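Local coordinates for protein endo-xylogalacturonan hydrolase A (Aspergillus tubingensis, PDB 4C2L) that hydrolyses the xylose-substituted galacturonic acid backbone of xylogalacturonan, a component of the hairy regions of pectin, as a secreted glycoside hydrolase of family 28, at residues 102-107 with 147-152; 157-162 with 173-178; 286-291 with 325-330; 353-358 with 376-381. All blocks are in the same frame, centred on the assembly; numbering follows the deposited sequence.

Contact 1: residues 102-107 with 147-152. With SO4 (sulfate ion), chain G.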
loop_
_atom_site.group_PDB
_atom_site.type_symbol
_atom_site.label_atom_id
_atom_site.label_comp_id
_atom_site.label_asym_id
_atom_site.label_seq_id
_atom_site.Cartn_x
_atom_site.Cartn_y
_atom_site.Cartn_z
ATOM N N LEU A 102 2.325 0.518 -20.702
ATOM C CA LEU A 102 3.655 0.690 -20.175
ATOM C C LEU A 102 4.097 -0.622 -19.566
ATOM O O LEU A 102 3.311 -1.308 -18.915
ATOM C CB LEU A 102 3.679 1.795 -19.110
ATOM C CG LEU A 102 4.858 1.705 -18.132
ATOM C CD1 LEU A 102 6.098 2.337 -18.741
ATOM C CD2 LEU A 102 4.559 2.303 -16.769
ATOM N N LYS A 103 5.356 -0.962 -19.791
ATOM C CA LYS A 103 6.008 -2.004 -19.008
ATOM C C LYS A 103 7.210 -1.355 -18.342
ATOM O O LYS A 103 8.084 -0.810 -19.019
ATOM C CB LYS A 103 6.455 -3.171 -19.890
ATOM C CG LYS A 103 5.353 -3.726 -20.784
ATOM C CD LYS A 103 5.896 -4.835 -21.681
ATOM C CE LYS A 103 4.938 -5.157 -22.823
ATOM N NZ LYS A 103 5.078 -4.159 -23.922
ATOM N N LEU A 104 7.233 -1.381 -17.020
ATOM C CA LEU A 104 8.371 -0.886 -16.267
ATOM C C LEU A 104 8.889 -2.097 -15.542
ATOM O O LEU A 104 8.270 -2.573 -14.578
ATOM C CB LEU A 104 7.951 0.211 -15.276
ATOM C CG LEU A 104 9.021 0.786 -14.330
ATOM C CD1 LEU A 104 10.105 1.531 -15.094
ATOM C CD2 LEU A 104 8.398 1.731 -13.309
ATOM N N ARG A 105 10.002 -2.627 -16.016
ATOM C CA ARG A 105 10.361 -3.973 -15.562
ATOM C C ARG A 105 11.838 -4.233 -15.548
ATOM O O ARG A 105 12.584 -3.618 -16.296
ATOM C CB ARG A 105 9.652 -4.996 -16.436
ATOM C CG ARG A 105 9.949 -4.877 -17.924
ATOM C CD ARG A 105 9.131 -5.929 -18.663
ATOM N NE ARG A 105 9.412 -5.924 -20.086
ATOM C CZ ARG A 105 9.115 -6.936 -20.895
ATOM N NH1 ARG A 105 8.551 -8.037 -20.398
ATOM N NH2 ARG A 105 9.393 -6.846 -22.182
ATOM N N SER A 106 12.266 -5.140 -14.679
ATOM C CA SER A 106 13.616 -5.657 -14.759
ATOM C C SER A 106 13.510 -7.068 -15.305
ATOM O O SER A 106 12.835 -7.909 -14.711
ATOM C CB SER A 106 14.312 -5.669 -13.396
ATOM O OG SER A 106 15.603 -6.260 -13.533
ATOM N N LEU A 107 14.113 -7.304 -16.463
ATOM C CA LEU A 107 14.065 -8.637 -17.072
ATOM C C LEU A 107 15.169 -9.543 -16.529
ATOM O O LEU A 107 15.067 -10.767 -16.608
ATOM C CB LEU A 107 14.081 -8.554 -18.606
ATOM C CG LEU A 107 12.801 -8.027 -19.275
ATOM C CD1 LEU A 107 12.970 -7.919 -20.790
ATOM C CD2 LEU A 107 11.595 -8.906 -18.923
ATOM N N SER A 147 7.170 -4.850 -12.911
ATOM C CA SER A 147 7.597 -6.197 -12.533
ATOM C C SER A 147 9.094 -6.412 -12.427
ATOM O O SER A 147 9.885 -5.741 -13.086
ATOM C CB SER A 147 7.029 -7.208 -13.529
ATOM O OG SER A 147 7.629 -7.061 -14.811
ATOM N N GLY A 148 9.464 -7.361 -11.577
ATOM C CA GLY A 148 10.806 -7.890 -11.525
ATOM C C GLY A 148 11.828 -7.070 -10.788
ATOM O O GLY A 148 12.980 -7.485 -10.665
ATOM N N LEU A 149 11.433 -5.922 -10.260
ATOM C CA LEU A 149 12.450 -5.024 -9.738
ATOM C C LEU A 149 12.355 -4.845 -8.242
ATOM O O LEU A 149 11.387 -5.283 -7.620
ATOM C CB LEU A 149 12.408 -3.690 -10.482
ATOM C CG LEU A 149 11.066 -3.007 -10.598
ATOM C CD1 LEU A 149 10.828 -2.243 -9.302
ATOM C CD2 LEU A 149 11.091 -2.076 -11.799
ATOM N N ARG A 150 13.381 -4.228 -7.677
ATOM C CA ARG A 150 13.416 -3.880 -6.273
ATOM C C ARG A 150 13.169 -2.380 -6.136
ATOM O O ARG A 150 13.754 -1.578 -6.875
ATOM C CB ARG A 150 14.792 -4.205 -5.711
ATOM C CG ARG A 150 14.997 -3.783 -4.268
ATOM C CD ARG A 150 16.365 -4.204 -3.747
ATOM N NE ARG A 150 16.547 -3.699 -2.393
ATOM C CZ ARG A 150 17.724 -3.414 -1.840
ATOM N NH1 ARG A 150 18.854 -3.595 -2.525
ATOM N NH2 ARG A 150 17.765 -2.952 -0.594
ATOM N N GLN A 151 12.318 -2.022 -5.175
ATOM C CA GLN A 151 12.160 -0.633 -4.768
ATOM C C GLN A 151 12.742 -0.517 -3.378
ATOM O O GLN A 151 12.334 -1.248 -2.466
ATOM C CB GLN A 151 10.681 -0.234 -4.767
ATOM C CG GLN A 151 10.062 -0.215 -6.161
ATOM C CD GLN A 151 8.555 -0.012 -6.097
ATOM O OE1 GLN A 151 7.918 -0.388 -5.121
ATOM N NE2 GLN A 151 7.986 0.570 -7.132
ATOM N N LYS A 152 13.690 0.406 -3.215
ATOM C CA LYS A 152 14.487 0.532 -1.998
ATOM C C LYS A 152 14.308 1.918 -1.371
ATOM O O LYS A 152 14.444 2.927 -2.063
ATOM C CB LYS A 152 15.968 0.346 -2.373
ATOM C CG LYS A 152 16.944 0.556 -1.232
ATOM C CD LYS A 152 18.366 0.383 -1.756
ATOM C CE LYS A 152 19.382 0.794 -0.702
ATOM N NZ LYS A 152 20.753 0.526 -1.236
HETATM S S SO4 G . 21.135 -2.604 0.380
HETATM O O1 SO4 G . 19.951 -3.261 0.981
HETATM O O2 SO4 G . 20.948 -2.340 -1.068
HETATM O O3 SO4 G . 22.304 -3.490 0.537
HETATM O O4 SO4 G . 21.368 -1.326 1.093
#

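Contact 2: residues 157-162 with 173-178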
loop_
_atom_site.group_PDB
_atom_site.type_symbol
_atom_site.label_atom_id
_atom_site.label_comp_id
_atom_site.label_asym_id
_atom_site.label_seq_id
_atom_site.Cartn_x
_atom_site.Cartn_y
_atom_site.Cartn_z
ATOM N N VAL A 157 5.291 6.765 0.378
ATOM C CA VAL A 157 4.590 5.612 -0.221
ATOM C C VAL A 157 5.418 5.032 -1.372
ATOM O O VAL A 157 6.021 5.786 -2.147
ATOM C CB VAL A 157 3.182 6.038 -0.715
ATOM C CG1 VAL A 157 2.487 4.902 -1.484
ATOM C CG2 VAL A 157 2.346 6.481 0.494
ATOM N N PHE A 158 5.464 3.698 -1.483
ATOM C CA PHE A 158 6.166 3.064 -2.606
ATOM C C PHE A 158 5.370 3.269 -3.897
ATOM O O PHE A 158 5.876 3.828 -4.876
ATOM C CB PHE A 158 6.288 1.548 -2.401
ATOM C CG PHE A 158 7.349 1.107 -1.424
ATOM C CD1 PHE A 158 7.065 0.976 -0.058
ATOM C CD2 PHE A 158 8.595 0.694 -1.895
ATOM C CE1 PHE A 158 8.031 0.494 0.835
ATOM C CE2 PHE A 158 9.566 0.203 -1.022
ATOM C CZ PHE A 158 9.296 0.111 0.345
ATOM N N ASN A 159 4.133 2.771 -3.923
ATOM C CA ASN A 159 3.338 2.747 -5.150
ATOM C C ASN A 159 1.943 3.236 -4.858
ATOM O O ASN A 159 1.334 2.843 -3.857
ATOM C CB ASN A 159 3.187 1.302 -5.664
ATOM C CG ASN A 159 4.507 0.656 -5.957
ATOM O OD1 ASN A 159 5.155 0.997 -6.936
ATOM N ND2 ASN A 159 4.934 -0.259 -5.090
ATOM N N SER A 160 1.420 4.082 -5.739
ATOM C CA SER A 160 0.050 4.554 -5.636
ATOM C C SER A 160 -0.627 4.422 -7.003
ATOM O O SER A 160 0.023 4.659 -8.026
ATOM C CB SER A 160 0.052 6.015 -5.185
ATOM O OG SER A 160 -1.262 6.521 -5.100
ATOM N N VAL A 161 -1.912 4.074 -7.016
ATOM C CA VAL A 161 -2.669 4.000 -8.260
ATOM C C VAL A 161 -3.962 4.746 -7.997
ATOM O O VAL A 161 -4.677 4.457 -7.028
ATOM C CB VAL A 161 -2.985 2.538 -8.663
ATOM C CG1 VAL A 161 -3.800 2.503 -9.957
ATOM C CG2 VAL A 161 -1.699 1.733 -8.835
ATOM N N LYS A 162 -4.239 5.736 -8.837
ATOM C CA LYS A 162 -5.483 6.479 -8.725
ATOM C C LYS A 162 -5.878 7.062 -10.078
ATOM O O LYS A 162 -5.397 6.599 -11.114
ATOM C CB LYS A 162 -5.380 7.558 -7.657
ATOM C CG LYS A 162 -4.438 8.682 -8.002
ATOM C CD LYS A 162 -4.497 9.731 -6.894
ATOM C CE LYS A 162 -3.781 9.224 -5.659
ATOM N NZ LYS A 162 -4.058 10.139 -4.520
ATOM N N LEU A 173 7.832 -8.166 -7.249
ATOM C CA LEU A 173 8.521 -6.993 -6.736
ATOM C C LEU A 173 9.097 -7.268 -5.354
ATOM O O LEU A 173 8.476 -7.961 -4.529
ATOM C CB LEU A 173 7.573 -5.784 -6.660
ATOM C CG LEU A 173 6.909 -5.273 -7.935
ATOM C CD1 LEU A 173 6.095 -4.025 -7.615
ATOM C CD2 LEU A 173 7.958 -4.951 -9.004
ATOM N N LYS A 174 10.292 -6.734 -5.115
ATOM C CA LYS A 174 10.898 -6.762 -3.792
ATOM C C LYS A 174 10.957 -5.325 -3.291
ATOM O O LYS A 174 11.561 -4.478 -3.927
ATOM C CB LYS A 174 12.297 -7.368 -3.847
ATOM C CG LYS A 174 12.961 -7.475 -2.483
ATOM C CD LYS A 174 13.922 -8.655 -2.425
ATOM C CE LYS A 174 15.350 -8.213 -2.715
ATOM N NZ LYS A 174 15.920 -7.500 -1.539
ATOM N N MET A 175 10.300 -5.056 -2.168
ATOM C CA MET A 175 10.170 -3.682 -1.697
ATOM C C MET A 175 10.641 -3.609 -0.267
ATOM O O MET A 175 10.184 -4.363 0.588
ATOM C CB MET A 175 8.712 -3.235 -1.813
ATOM C CG MET A 175 8.239 -3.254 -3.259
ATOM S SD MET A 175 6.459 -3.464 -3.398
ATOM C CE MET A 175 5.924 -2.103 -2.372
ATOM N N ASP A 176 11.595 -2.722 0.000
ATOM C CA ASP A 176 12.130 -2.650 1.349
ATOM C C ASP A 176 12.490 -1.240 1.727
ATOM O O ASP A 176 13.077 -0.506 0.932
ATOM C CB ASP A 176 13.353 -3.583 1.505
ATOM C CG ASP A 176 14.396 -3.369 0.410
ATOM O OD1 ASP A 176 15.267 -2.505 0.572
ATOM O OD2 ASP A 176 14.375 -4.080 -0.611
ATOM N N ALA A 177 12.116 -0.871 2.944
ATOM C CA ALA A 177 12.486 0.405 3.541
ATOM C C ALA A 177 13.109 0.086 4.889
ATOM O O ALA A 177 12.433 -0.484 5.753
ATOM C CB ALA A 177 11.247 1.279 3.715
ATOM N N ASN A 178 14.397 0.420 5.049
ATOM C CA ASN A 178 15.132 0.194 6.293
ATOM C C ASN A 178 15.915 1.433 6.668
ATOM O O ASN A 178 16.720 1.908 5.876
ATOM C CB ASN A 178 16.100 -0.979 6.134
ATOM C CG ASN A 178 15.372 -2.302 5.990
ATOM O OD1 ASN A 178 15.192 -2.790 4.872
ATOM N ND2 ASN A 178 14.902 -2.856 7.103
#

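Contact 3: residues 286-291 with 325-330. With SO4 (sulfate ion), chain I.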
loop_
_atom_site.group_PDB
_atom_site.type_symbol
_atom_site.label_atom_id
_atom_site.label_comp_id
_atom_site.label_asym_id
_atom_site.label_seq_id
_atom_site.Cartn_x
_atom_site.Cartn_y
_atom_site.Cartn_z
ATOM N N PHE A 286 -10.566 -11.681 2.505
ATOM C CA PHE A 286 -9.209 -11.861 2.988
ATOM C C PHE A 286 -9.105 -13.371 3.201
ATOM O O PHE A 286 -9.740 -13.914 4.111
ATOM C CB PHE A 286 -9.001 -11.169 4.329
ATOM C CG PHE A 286 -9.309 -9.688 4.341
ATOM C CD1 PHE A 286 -10.600 -9.232 4.632
ATOM C CD2 PHE A 286 -8.302 -8.746 4.126
ATOM C CE1 PHE A 286 -10.878 -7.863 4.676
ATOM C CE2 PHE A 286 -8.575 -7.379 4.167
ATOM C CZ PHE A 286 -9.866 -6.942 4.449
ATOM N N ASN A 287 -8.316 -14.034 2.366
ATOM C CA ASN A 287 -8.214 -15.501 2.382
ATOM C C ASN A 287 -6.783 -16.002 2.565
ATOM O O ASN A 287 -5.843 -15.405 2.041
ATOM C CB ASN A 287 -8.777 -16.061 1.076
ATOM C CG ASN A 287 -8.752 -17.577 1.036
ATOM O OD1 ASN A 287 -9.414 -18.246 1.841
ATOM N ND2 ASN A 287 -7.988 -18.133 0.095
ATOM N N ASP A 288 -6.613 -17.104 3.296
ATOM C CA ASP A 288 -5.299 -17.765 3.367
ATOM C C ASP A 288 -4.215 -16.816 3.886
ATOM O O ASP A 288 -3.218 -16.540 3.192
ATOM C CB ASP A 288 -4.898 -18.304 1.986
ATOM C CG ASP A 288 -5.527 -19.647 1.658
ATOM O OD1 ASP A 288 -6.305 -20.194 2.479
ATOM O OD2 ASP A 288 -5.242 -20.168 0.554
ATOM N N PHE A 289 -4.424 -16.300 5.088
ATOM C CA PHE A 289 -3.438 -15.464 5.755
ATOM C C PHE A 289 -2.667 -16.265 6.778
ATOM O O PHE A 289 -3.246 -17.054 7.544
ATOM C CB PHE A 289 -4.081 -14.294 6.491
ATOM C CG PHE A 289 -4.353 -13.089 5.626
ATOM C CD1 PHE A 289 -5.138 -13.187 4.476
ATOM C CD2 PHE A 289 -3.866 -11.839 5.999
ATOM C CE1 PHE A 289 -5.405 -12.068 3.692
ATOM C CE2 PHE A 289 -4.127 -10.707 5.217
ATOM C CZ PHE A 289 -4.901 -10.822 4.072
ATOM N N THR A 290 -1.362 -16.038 6.788
ATOM C CA THR A 290 -0.501 -16.543 7.845
ATOM C C THR A 290 -0.105 -15.373 8.718
ATOM O O THR A 290 0.447 -14.375 8.237
ATOM C CB THR A 290 0.724 -17.254 7.241
ATOM O OG1 THR A 290 0.252 -18.365 6.464
ATOM C CG2 THR A 290 1.656 -17.758 8.332
ATOM N N VAL A 291 -0.433 -15.477 9.998
ATOM C CA VAL A 291 -0.122 -14.457 10.974
ATOM C C VAL A 291 1.125 -14.936 11.734
ATOM O O VAL A 291 1.136 -16.028 12.326
ATOM C CB VAL A 291 -1.318 -14.226 11.934
ATOM C CG1 VAL A 291 -1.020 -13.118 12.934
ATOM C CG2 VAL A 291 -2.584 -13.913 11.128
ATOM N N VAL A 325 -13.567 -13.360 5.851
ATOM C CA VAL A 325 -12.249 -13.586 6.437
ATOM C C VAL A 325 -12.170 -15.104 6.531
ATOM O O VAL A 325 -12.921 -15.719 7.305
ATOM C CB VAL A 325 -12.140 -12.915 7.823
ATOM C CG1 VAL A 325 -10.860 -13.301 8.564
ATOM C CG2 VAL A 325 -12.244 -11.403 7.707
ATOM N N SER A 326 -11.296 -15.709 5.735
ATOM C CA SER A 326 -11.239 -17.173 5.657
ATOM C C SER A 326 -9.817 -17.712 5.704
ATOM O O SER A 326 -8.913 -17.145 5.095
ATOM C CB SER A 326 -11.953 -17.676 4.400
ATOM O OG SER A 326 -11.469 -17.043 3.210
ATOM N N SER A 327 -9.637 -18.809 6.443
ATOM C CA SER A 327 -8.366 -19.523 6.512
ATOM C C SER A 327 -7.245 -18.633 7.010
ATOM O O SER A 327 -6.301 -18.342 6.266
ATOM C CB SER A 327 -8.003 -20.123 5.148
ATOM O OG SER A 327 -8.924 -21.121 4.761
ATOM N N PHE A 328 -7.370 -18.162 8.246
ATOM C CA PHE A 328 -6.292 -17.453 8.911
ATOM C C PHE A 328 -5.629 -18.420 9.884
ATOM O O PHE A 328 -6.312 -19.103 10.662
ATOM C CB PHE A 328 -6.813 -16.249 9.692
ATOM C CG PHE A 328 -6.958 -14.988 8.874
ATOM C CD1 PHE A 328 -7.595 -14.998 7.632
ATOM C CD2 PHE A 328 -6.483 -13.773 9.377
ATOM C CE1 PHE A 328 -7.740 -13.824 6.897
ATOM C CE2 PHE A 328 -6.631 -12.594 8.649
ATOM C CZ PHE A 328 -7.255 -12.620 7.407
ATOM N N SER A 329 -4.307 -18.458 9.863
ATOM C CA SER A 329 -3.586 -19.277 10.830
ATOM C C SER A 329 -2.393 -18.533 11.405
ATOM O O SER A 329 -2.036 -17.447 10.935
ATOM C CB SER A 329 -3.166 -20.597 10.189
ATOM O OG SER A 329 -2.303 -20.363 9.087
ATOM N N GLY A 330 -1.791 -19.115 12.434
ATOM C CA GLY A 330 -0.602 -18.557 13.039
ATOM C C GLY A 330 -0.814 -18.056 14.445
ATOM O O GLY A 330 -1.796 -18.410 15.109
HETATM S S SO4 I . -7.717 -22.366 -0.453
HETATM O O1 SO4 I . -6.550 -22.742 0.376
HETATM O O2 SO4 I . -8.954 -22.877 0.183
HETATM O O3 SO4 I . -7.580 -22.955 -1.804
HETATM O O4 SO4 I . -7.787 -20.893 -0.570
HETATM O O HOH W 1 -9.856 -20.835 2.037
HETATM O O HOH W 2 -3.622 -19.852 6.720
#

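Contact 4: residues 353-358 with 376-381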
loop_
_atom_site.group_PDB
_atom_site.type_symbol
_atom_site.label_atom_id
_atom_site.label_comp_id
_atom_site.label_asym_id
_atom_site.label_seq_id
_atom_site.Cartn_x
_atom_site.Cartn_y
_atom_site.Cartn_z
ATOM N N ILE A 353 -19.774 -9.194 8.168
ATOM C CA ILE A 353 -18.540 -9.981 8.117
ATOM C C ILE A 353 -18.786 -11.426 8.530
ATOM O O ILE A 353 -19.529 -11.694 9.480
ATOM C CB ILE A 353 -17.381 -9.311 8.907
ATOM C CG1 ILE A 353 -16.110 -10.182 8.883
ATOM C CG2 ILE A 353 -17.792 -8.916 10.313
ATOM C CD1 ILE A 353 -14.875 -9.469 9.414
ATOM N N SER A 354 -18.207 -12.346 7.769
ATOM C CA SER A 354 -18.271 -13.781 8.055
ATOM C C SER A 354 -16.852 -14.338 8.185
ATOM O O SER A 354 -16.040 -14.129 7.280
ATOM C CB SER A 354 -19.015 -14.494 6.924
ATOM O OG SER A 354 -19.120 -15.889 7.156
ATOM N N ILE A 355 -16.579 -15.048 9.273
ATOM C CA ILE A 355 -15.257 -15.579 9.541
ATOM C C ILE A 355 -15.320 -17.098 9.563
ATOM O O ILE A 355 -16.212 -17.677 10.193
ATOM C CB ILE A 355 -14.712 -15.045 10.875
ATOM C CG1 ILE A 355 -14.711 -13.512 10.863
ATOM C CG2 ILE A 355 -13.304 -15.585 11.138
ATOM C CD1 ILE A 355 -14.420 -12.874 12.200
ATOM N N SER A 356 -14.393 -17.738 8.860
ATOM C CA SER A 356 -14.299 -19.208 8.880
ATOM C C SER A 356 -12.834 -19.640 8.867
ATOM O O SER A 356 -11.961 -18.897 8.415
ATOM C CB SER A 356 -15.035 -19.833 7.702
ATOM O OG SER A 356 -14.454 -19.430 6.478
ATOM N N GLY A 357 -12.564 -20.848 9.359
ATOM C CA GLY A 357 -11.190 -21.349 9.411
ATOM C C GLY A 357 -10.251 -20.377 10.100
ATOM O O GLY A 357 -9.119 -20.151 9.643
ATOM N N PHE A 358 -10.716 -19.786 11.193
ATOM C CA PHE A 358 -9.928 -18.811 11.922
ATOM C C PHE A 358 -9.202 -19.548 13.037
ATOM O O PHE A 358 -9.776 -19.803 14.093
ATOM C CB PHE A 358 -10.851 -17.736 12.490
ATOM C CG PHE A 358 -10.139 -16.532 13.031
ATOM C CD1 PHE A 358 -9.673 -15.540 12.178
ATOM C CD2 PHE A 358 -9.971 -16.373 14.400
ATOM C CE1 PHE A 358 -9.032 -14.419 12.681
ATOM C CE2 PHE A 358 -9.333 -15.255 14.916
ATOM C CZ PHE A 358 -8.863 -14.274 14.053
ATOM N N SER A 376 -25.035 -11.998 14.124
ATOM C CA SER A 376 -25.254 -13.305 14.752
ATOM C C SER A 376 -24.560 -14.447 14.018
ATOM O O SER A 376 -24.305 -15.491 14.609
ATOM C CB SER A 376 -26.761 -13.584 14.883
ATOM O OG SER A 376 -27.415 -13.349 13.643
ATOM N N ASP A 377 -24.238 -14.264 12.747
ATOM C CA ASP A 377 -23.613 -15.352 11.990
ATOM C C ASP A 377 -22.120 -15.082 11.759
ATOM O O ASP A 377 -21.561 -15.473 10.731
ATOM C CB ASP A 377 -24.343 -15.571 10.652
ATOM C CG ASP A 377 -24.198 -14.374 9.682
ATOM O OD1 ASP A 377 -23.885 -13.250 10.133
ATOM O OD2 ASP A 377 -24.409 -14.562 8.461
ATOM N N LEU A 378 -21.489 -14.393 12.706
ATOM C CA LEU A 378 -20.080 -13.989 12.553
ATOM C C LEU A 378 -19.155 -15.175 12.281
ATOM O O LEU A 378 -18.327 -15.121 11.371
ATOM C CB LEU A 378 -19.603 -13.219 13.777
ATOM C CG LEU A 378 -18.151 -12.729 13.727
ATOM C CD1 LEU A 378 -17.986 -11.672 12.644
ATOM C CD2 LEU A 378 -17.762 -12.184 15.089
ATOM N N GLY A 379 -19.288 -16.235 13.079
ATOM C CA GLY A 379 -18.516 -17.453 12.859
ATOM C C GLY A 379 -17.433 -17.753 13.877
ATOM O O GLY A 379 -16.791 -18.794 13.791
ATOM N N VAL A 380 -17.213 -16.838 14.820
ATOM C CA VAL A 380 -16.319 -17.051 15.963
ATOM C C VAL A 380 -17.000 -16.512 17.220
ATOM O O VAL A 380 -17.860 -15.630 17.136
ATOM C CB VAL A 380 -14.933 -16.365 15.805
ATOM C CG1 VAL A 380 -14.174 -16.924 14.607
ATOM C CG2 VAL A 380 -15.054 -14.847 15.724
ATOM N N THR A 381 -16.609 -17.033 18.378
ATOM C CA THR A 381 -17.156 -16.571 19.657
ATOM C C THR A 381 -16.652 -15.170 19.984
ATOM O O THR A 381 -15.459 -14.895 19.860
ATOM C CB THR A 381 -16.815 -17.546 20.806
ATOM O OG1 THR A 381 -17.212 -18.867 20.430
ATOM C CG2 THR A 381 -17.559 -17.165 22.083
HETATM O O HOH W 3 -22.242 -11.627 8.661
#

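Contact 1: residues 102-107 with 147-152
Parallel pairing between successive coils of a right-handed beta-helix, the fold of family 28 glycoside hydrolases, joins Arg105 to Ser147 at the point where strand 102-105 ends and strand 142-152 is interrupted. Two backbone hydrogen bonds make the bridge: Ser147 N donates to Leu104 O at 3.0 Å, and Ser106 N to Ser147 O at 2.9 Å. The side chains of the bridged pair stand on the same face of the sheet, with Ser147 OG only 3.3 Å from Arg105 CB. That hydroxyl sits between its own backbone N and carbonyl carbon (chi1 68°) and is hydrogen-bonded to Glu145, while the Arg105 chain runs extended away from Ser147 to a salt bridge with Asp71. Past the bridge Gly148 turns with positive phi, a backbone conformation that favours glycine, and its O lies 3.5 Å from Ser106 CB. On the interior side Leu149 points toward the other chain, its CD2 packing 4.3 Å from Leu104 CG. Farther along, Arg150 and Lys152 together grip a sulfate, probably from the crystallisation liquor, with Arg150 NH1 2.8 Å from its O2. Strand 102-105 runs between its parallel neighbours 70-74 and 142-152, and the latter pairs in turn with strand 168-176, while Leu104 meets Leu136 of strand 134-139.

Contact 2: residues 157-162 with 173-178
Phe158 lays one face of its ring over the side chain of Met175, the two sliding past each other in opposite directions. The methyl carbon Met175 CE stands over that face, 4.0 Å from the ring centroid and 28° off the normal, a CH-pi contact. It is nearest to the root of the ring, 3.6 Å from Phe158 CG, whereas Met175 CB meets the far part at Phe158 CE2, also at 3.6 Å. The methionine thus follows one side of the ring, from CG to CE2, and the bend at its third torsion (chi3 55°) brings CE back over the aromatic face. Its sulfur is more distant, with SD 5.3 Å from the centroid in an oblique Met-aromatic contact. Backbone closes in at the tip of the ring: Ala177 N lies near the ring plane at the edge, and Ala177 CB is 4.1 Å from Phe158 CZ.

Asn159 approaches the same methionine tip to tip, its ND2 3.4 Å from Met175 CE. The amide's polar ends are occupied by Gln151, which donates to OD1, and by Gly190 O, which accepts from ND2. Phe158 also touches Asn208, and its side chain is about 8 Å from that of Asp210, the probable proton donor, so the packing lies close to the probable active site. With no hydrogen bond between the two segments, cohesion here rests on dispersion between methyl, sulfur and ring, while the buried amide of Asn159 has both its polar atoms bonded to residues outside them.

Contact 3: residues 286-291 with 325-330
Phe289 and Phe328 lie side by side and point the same way into the beta-helix, their ring planes only 6° from parallel. The rings are slid apart and barely overlap, although the centroids are 4.5 Å from each other. What stands over the centre of the Phe328 ring is instead Phe289 CB, 3.5 Å from its centroid, while Phe328 CZ sits over the face of the Phe289 ring near the rim, 3.4 Å from Phe289 CG. The opposite face of Phe328 carries Val325 CG1, and its edge meets the backbone oxygen of Phe286. This pairing of like residues at equivalent positions of adjacent coils is characteristic of the parallel beta-helix. On the outer face Asn287 and Ser326 form the polar counterpart: Ser326 OG donates to Asn287 OD1 at 2.7 Å, approaching 15° out of the carbonyl plane. Asn287 ND2 is hydrogen-bonded to Thr254 and to a sulfate, probably from the crystallisation liquor, at 2.8 Å from its O4. Asp288 and Ser327 both have positive phi; the chains turn their corners at Asp288 and Gly330, yet parallel pairing persists. Ser329 N binds Phe289 O at 2.9 Å beyond Asp288, and Val291 N binds Ser329 O at 2.7 Å. Strand 246-259 flanks segment 286-291, strand 350-358 flanks segment 325-330, and from the interior Phe298 of strand 296-301 meets Phe286 edge-to-face.

Contact 4: residues 353-358 with 376-381
Leu378 reaches from a loop toward a late coil, near the C-terminal end of the parallel beta-helix, setting its side chain next to Ile353 and Ile355 of strand 350-358. From CB the chain leaves with CG anti to the backbone N (chi1 -179°), which brings CG to 4.0 Å from Ile355 CD1. At the tip, the CD1 branch touches both isoleucines: it lies 3.6 Å from Ile353 CG2 and 3.8 Å from Ile355 CD1, and also touches the carbonyl oxygen of Ile353. All three side chains run side by side in the same direction, joining the apolar interior of the solenoid, where Leu343 of strand 339-344 meets both Ile355 and Leu378.

Two residues on, Val380 takes over the packing. Its CG1 sits 3.8 Å from Ile355 CG2 and reaches Phe358 CB as well, bridging the corner that the strand turns at Gly357. Between Leu378 and Val380, Gly379 passes close to Ile355 O, its CA 3.5 Å away in a CA-H...O contact. The segment 376-381 has no regular strand geometry, so strand 350-358 is here flanked by a loop that follows the strand edge for a short distance and then departs. A water bridges Ile353 O and Asp377 OD1 at its outer border. A single direct backbone bond joins the two segments: Ile355 N donates to Leu378 O at 2.7 Å, nearly in line with the carbonyl.

In the fold
The four contacts follow one another along the chain, each closing before the next opens, and so sample the beta-helix from early coils to its C-terminal end. Contacts 1 and 2 have centres 12 Å apart and join through strands 142-152 and 168-176, including a salt bridge between Arg150 and Asp176. Contacts 3 and 4, 13 Å apart, meet through strands 319-329 and 350-358. Between these pairs the solenoid continues, with contacts 2 and 3 about 23 Å apart and not touching. Contacts 1 and 4, about 39 Å apart, lie on opposite sides of the chain's centre. Contact 2 lies nearest that centre, close to the probable catalytic residues; the others illustrate how repeated coil-to-coil packing builds the elongated scaffold.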